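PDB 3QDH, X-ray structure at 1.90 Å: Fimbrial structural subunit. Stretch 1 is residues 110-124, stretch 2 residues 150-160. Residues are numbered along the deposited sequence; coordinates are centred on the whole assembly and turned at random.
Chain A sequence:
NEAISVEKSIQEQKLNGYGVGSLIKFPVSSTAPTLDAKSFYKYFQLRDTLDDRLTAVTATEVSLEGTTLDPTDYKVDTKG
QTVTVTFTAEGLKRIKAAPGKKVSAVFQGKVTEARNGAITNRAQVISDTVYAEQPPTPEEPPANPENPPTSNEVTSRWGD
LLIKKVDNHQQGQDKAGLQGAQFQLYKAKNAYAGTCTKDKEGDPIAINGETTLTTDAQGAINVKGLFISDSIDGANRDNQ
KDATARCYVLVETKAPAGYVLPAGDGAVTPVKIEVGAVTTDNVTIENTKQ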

# COMPACT_ATOMS: atom_id res chain seq x y z
N LYS A 110 5.01 -0.68 5.19
CA LYS A 110 5.79 -1.56 4.32
C LYS A 110 5.20 -2.97 4.34
O LYS A 110 4.97 -3.52 5.42
CB LYS A 110 7.25 -1.60 4.78
CG LYS A 110 8.19 -2.26 3.78
CD LYS A 110 9.66 -2.10 4.18
CE LYS A 110 10.16 -3.31 4.95
NZ LYS A 110 11.65 -3.25 5.14
N VAL A 111 4.96 -3.55 3.17
CA VAL A 111 4.36 -4.89 3.08
C VAL A 111 5.40 -5.93 3.47
O VAL A 111 6.47 -6.00 2.87
CB VAL A 111 3.84 -5.21 1.65
CG1 VAL A 111 3.21 -6.61 1.59
CG2 VAL A 111 2.84 -4.19 1.20
N THR A 112 5.09 -6.72 4.50
CA THR A 112 6.00 -7.76 4.98
C THR A 112 5.71 -9.12 4.34
O THR A 112 6.63 -9.91 4.09
CB THR A 112 6.01 -7.87 6.52
OG1 THR A 112 4.69 -8.16 6.99
CG2 THR A 112 6.49 -6.56 7.15
N GLU A 113 4.42 -9.39 4.09
CA GLU A 113 3.97 -10.65 3.49
C GLU A 113 2.48 -10.61 3.15
O GLU A 113 1.73 -9.78 3.68
CB GLU A 113 4.27 -11.84 4.41
CG GLU A 113 3.46 -11.85 5.70
CD GLU A 113 3.92 -12.90 6.68
OE1 GLU A 113 4.59 -13.87 6.25
OE2 GLU A 113 3.62 -12.77 7.88
N ALA A 114 2.07 -11.53 2.28
CA ALA A 114 0.69 -11.60 1.78
C ALA A 114 -0.32 -12.21 2.76
O ALA A 114 -1.42 -11.68 2.91
CB ALA A 114 0.65 -12.35 0.46
N ARG A 115 0.06 -13.31 3.41
CA ARG A 115 -0.85 -14.12 4.25
C ARG A 115 -2.14 -14.51 3.51
O ARG A 115 -2.06 -15.01 2.39
CB ARG A 115 -1.16 -13.44 5.59
CG ARG A 115 0.02 -13.37 6.53
CD ARG A 115 -0.40 -12.79 7.87
NE ARG A 115 0.71 -12.11 8.52
CZ ARG A 115 0.60 -11.38 9.63
NH1 ARG A 115 -0.57 -11.24 10.24
NH2 ARG A 115 1.68 -10.79 10.14
N ASN A 116 -3.31 -14.28 4.13
CA ASN A 116 -4.59 -14.61 3.49
C ASN A 116 -4.78 -13.86 2.17
O ASN A 116 -5.65 -14.22 1.37
CB ASN A 116 -5.79 -14.41 4.45
CG ASN A 116 -6.38 -12.98 4.41
OD1 ASN A 116 -7.61 -12.82 4.39
ND2 ASN A 116 -5.53 -11.97 4.44
N GLY A 117 -3.97 -12.83 1.96
CA GLY A 117 -3.92 -12.12 0.70
C GLY A 117 -4.81 -10.90 0.59
O GLY A 117 -4.77 -10.21 -0.43
N ALA A 118 -5.61 -10.63 1.61
CA ALA A 118 -6.49 -9.46 1.59
C ALA A 118 -6.11 -8.49 2.70
O ALA A 118 -6.46 -8.69 3.86
CB ALA A 118 -7.95 -9.89 1.71
N ILE A 119 -5.36 -7.45 2.34
CA ILE A 119 -4.97 -6.44 3.33
C ILE A 119 -6.01 -5.32 3.30
O ILE A 119 -6.17 -4.64 2.29
CB ILE A 119 -3.57 -5.84 3.04
CG1 ILE A 119 -2.51 -6.94 2.97
CG2 ILE A 119 -3.20 -4.80 4.13
CD1 ILE A 119 -1.19 -6.49 2.37
N THR A 120 -6.72 -5.15 4.41
CA THR A 120 -7.83 -4.19 4.47
C THR A 120 -7.42 -2.96 5.27
O THR A 120 -6.49 -3.02 6.07
CB THR A 120 -9.11 -4.80 5.12
OG1 THR A 120 -8.82 -5.15 6.47
CG2 THR A 120 -9.59 -6.04 4.36
N ASN A 121 -8.16 -1.88 5.09
CA ASN A 121 -7.89 -0.66 5.84
C ASN A 121 -9.14 0.18 5.98
O ASN A 121 -9.94 0.29 5.05
CB ASN A 121 -6.79 0.17 5.16
CG ASN A 121 -6.29 1.30 6.04
OD1 ASN A 121 -5.98 1.07 7.22
N ARG A 122 -9.29 0.76 7.17
CA ARG A 122 -10.25 1.83 7.44
C ARG A 122 -9.52 2.95 8.17
O ARG A 122 -8.46 2.73 8.78
CB ARG A 122 -11.39 1.33 8.33
CG ARG A 122 -12.37 0.38 7.65
CD ARG A 122 -13.46 -0.01 8.63
NE ARG A 122 -14.34 -1.08 8.17
CZ ARG A 122 -15.46 -0.91 7.46
NH1 ARG A 122 -15.84 0.31 7.06
NH2 ARG A 122 -16.19 -1.97 7.14
N ALA A 123 -10.08 4.15 8.11
CA ALA A 123 -9.56 5.29 8.86
C ALA A 123 -10.73 5.96 9.56
O ALA A 123 -11.89 5.72 9.22
CB ALA A 123 -8.84 6.27 7.93
N GLN A 124 -10.42 6.79 10.56
CA GLN A 124 -11.45 7.49 11.30
C GLN A 124 -11.12 8.98 11.40
O GLN A 124 -9.96 9.37 11.28
CB GLN A 124 -11.55 6.89 12.70
CG GLN A 124 -12.18 5.51 12.70
CD GLN A 124 -12.21 4.88 14.06
OE1 GLN A 124 -11.29 5.05 14.87
NE2 GLN A 124 -13.27 4.11 14.33
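Stretch 2 (150-160) TSNEVTSRWGD

Stretch 2 enters as an extended loop and from Val154 to Asp160 forms a strand that runs antiparallel to the strand beginning at Ala118, with the two axes 4.6 Å apart at closest approach and crossing at 159°. Opposite CA atoms lie 4.7 Å apart for Ala118 and Arg157, 5.1 Å for Ile119 and Ser156, 4.4 Å for Thr120 and Thr155, and 5.4 Å for Asn121 and Val154. Ile119 and Ser156 exchange paired hydrogen bonds, each N to the other's O at 2.8 Å; Asn121 and Val154 do the same at 3.0 Å. Next to the last bridge, Ala118–Arg157, Trp158 N donates to Gly117 O (2.8 Å), at the end of the type II' turn Ala114–Gly117; a CB on Gly117 would clash with Trp158 O. Beyond Asn121 the register slips by one residue: Ser151 N reaches Ala123 O at 2.8 Å, and Ser151 OG accepts from Ala123 N at 3.0 Å. Methyls make CH-pi contacts with the Trp158 indole: Val111 CG2 over its face, 3.9 Å from Trp158 CZ2, and Ile119 CD1 off-centre, 3.7 Å from Trp158 CD1. Ala114 CB packs against Trp158 CB at 3.8 Å. The Arg122 side chain extends across Glu153, its NH1 donating to Ser151 O (2.9 Å) while Glu153 CB covers one guanidinium face, 3.6 Å from Arg122 CZ. Gln124 NE2 donates to Thr150 OG1 at 3.1 Å.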

# COMPACT_ATOMS: atom_id res chain seq x y z
N THR A 150 -16.23 6.73 10.51
CA THR A 150 -15.27 5.76 10.01
C THR A 150 -15.42 5.65 8.49
O THR A 150 -16.54 5.75 7.96
CB THR A 150 -15.50 4.37 10.68
OG1 THR A 150 -15.44 4.52 12.11
CG2 THR A 150 -14.47 3.34 10.24
N SER A 151 -14.30 5.46 7.79
CA SER A 151 -14.34 5.39 6.33
C SER A 151 -14.87 4.05 5.82
O SER A 151 -14.94 3.06 6.57
CB SER A 151 -12.94 5.61 5.74
OG SER A 151 -12.11 4.47 5.91
N ASN A 152 -15.20 4.05 4.54
CA ASN A 152 -15.26 2.85 3.71
C ASN A 152 -14.00 2.00 3.92
O ASN A 152 -12.92 2.52 4.23
CB ASN A 152 -15.40 3.25 2.23
CG ASN A 152 -14.19 4.03 1.72
OD1 ASN A 152 -13.95 5.19 2.09
ND2 ASN A 152 -13.41 3.39 0.85
N GLU A 153 -14.16 0.68 3.80
CA GLU A 153 -13.02 -0.24 3.92
C GLU A 153 -12.44 -0.45 2.52
O GLU A 153 -13.19 -0.73 1.59
CB GLU A 153 -13.46 -1.58 4.53
CG GLU A 153 -12.30 -2.55 4.87
CD GLU A 153 -12.77 -3.91 5.39
OE1 GLU A 153 -13.59 -4.57 4.72
OE2 GLU A 153 -12.30 -4.34 6.46
N VAL A 154 -11.12 -0.31 2.39
CA VAL A 154 -10.46 -0.60 1.11
C VAL A 154 -9.68 -1.90 1.28
O VAL A 154 -9.35 -2.27 2.40
CB VAL A 154 -9.50 0.51 0.63
CG1 VAL A 154 -10.25 1.84 0.40
CG2 VAL A 154 -8.31 0.68 1.61
N THR A 155 -9.39 -2.56 0.17
CA THR A 155 -8.65 -3.82 0.19
C THR A 155 -7.60 -3.86 -0.91
O THR A 155 -7.86 -3.53 -2.08
CB THR A 155 -9.60 -5.05 0.06
OG1 THR A 155 -10.57 -5.00 1.11
CG2 THR A 155 -8.81 -6.37 0.17
N SER A 156 -6.39 -4.24 -0.51
CA SER A 156 -5.28 -4.49 -1.42
C SER A 156 -4.98 -5.99 -1.35
O SER A 156 -4.77 -6.54 -0.27
CB SER A 156 -4.06 -3.67 -1.00
OG SER A 156 -2.99 -3.83 -1.90
N ARG A 157 -4.96 -6.64 -2.52
CA ARG A 157 -4.80 -8.09 -2.60
C ARG A 157 -3.41 -8.50 -3.04
O ARG A 157 -2.85 -7.92 -3.97
CB ARG A 157 -5.86 -8.70 -3.51
CG ARG A 157 -7.27 -8.49 -3.00
CD ARG A 157 -8.23 -9.55 -3.54
NE ARG A 157 -9.25 -9.89 -2.55
CZ ARG A 157 -10.30 -9.12 -2.24
NH1 ARG A 157 -10.47 -7.95 -2.86
NH2 ARG A 157 -11.17 -9.52 -1.33
N TRP A 158 -2.87 -9.50 -2.35
CA TRP A 158 -1.49 -9.93 -2.53
C TRP A 158 -1.38 -11.46 -2.53
O TRP A 158 -2.14 -12.15 -1.85
CB TRP A 158 -0.60 -9.33 -1.43
CG TRP A 158 -0.46 -7.84 -1.56
CD1 TRP A 158 -1.43 -6.90 -1.32
CD2 TRP A 158 0.71 -7.11 -1.98
NE1 TRP A 158 -0.93 -5.64 -1.56
CE2 TRP A 158 0.37 -5.74 -1.96
CE3 TRP A 158 2.00 -7.49 -2.35
CZ2 TRP A 158 1.28 -4.74 -2.31
CZ3 TRP A 158 2.91 -6.50 -2.70
CH2 TRP A 158 2.54 -5.14 -2.68
N GLY A 159 -0.42 -11.97 -3.29
CA GLY A 159 -0.16 -13.40 -3.33
C GLY A 159 1.32 -13.69 -3.31
O GLY A 159 2.15 -12.80 -3.48
N ASP A 160 1.66 -14.96 -3.09
CA ASP A 160 3.06 -15.34 -2.99
C ASP A 160 3.48 -16.23 -4.16
O ASP A 160 2.65 -16.66 -4.96
CB ASP A 160 3.35 -16.00 -1.64
CG ASP A 160 2.48 -17.21 -1.37
OD1 ASP A 160 1.85 -17.74 -2.31
OD2 ASP A 160 2.42 -17.64 -0.20
O HOH W 1 -9.83 -2.84 7.92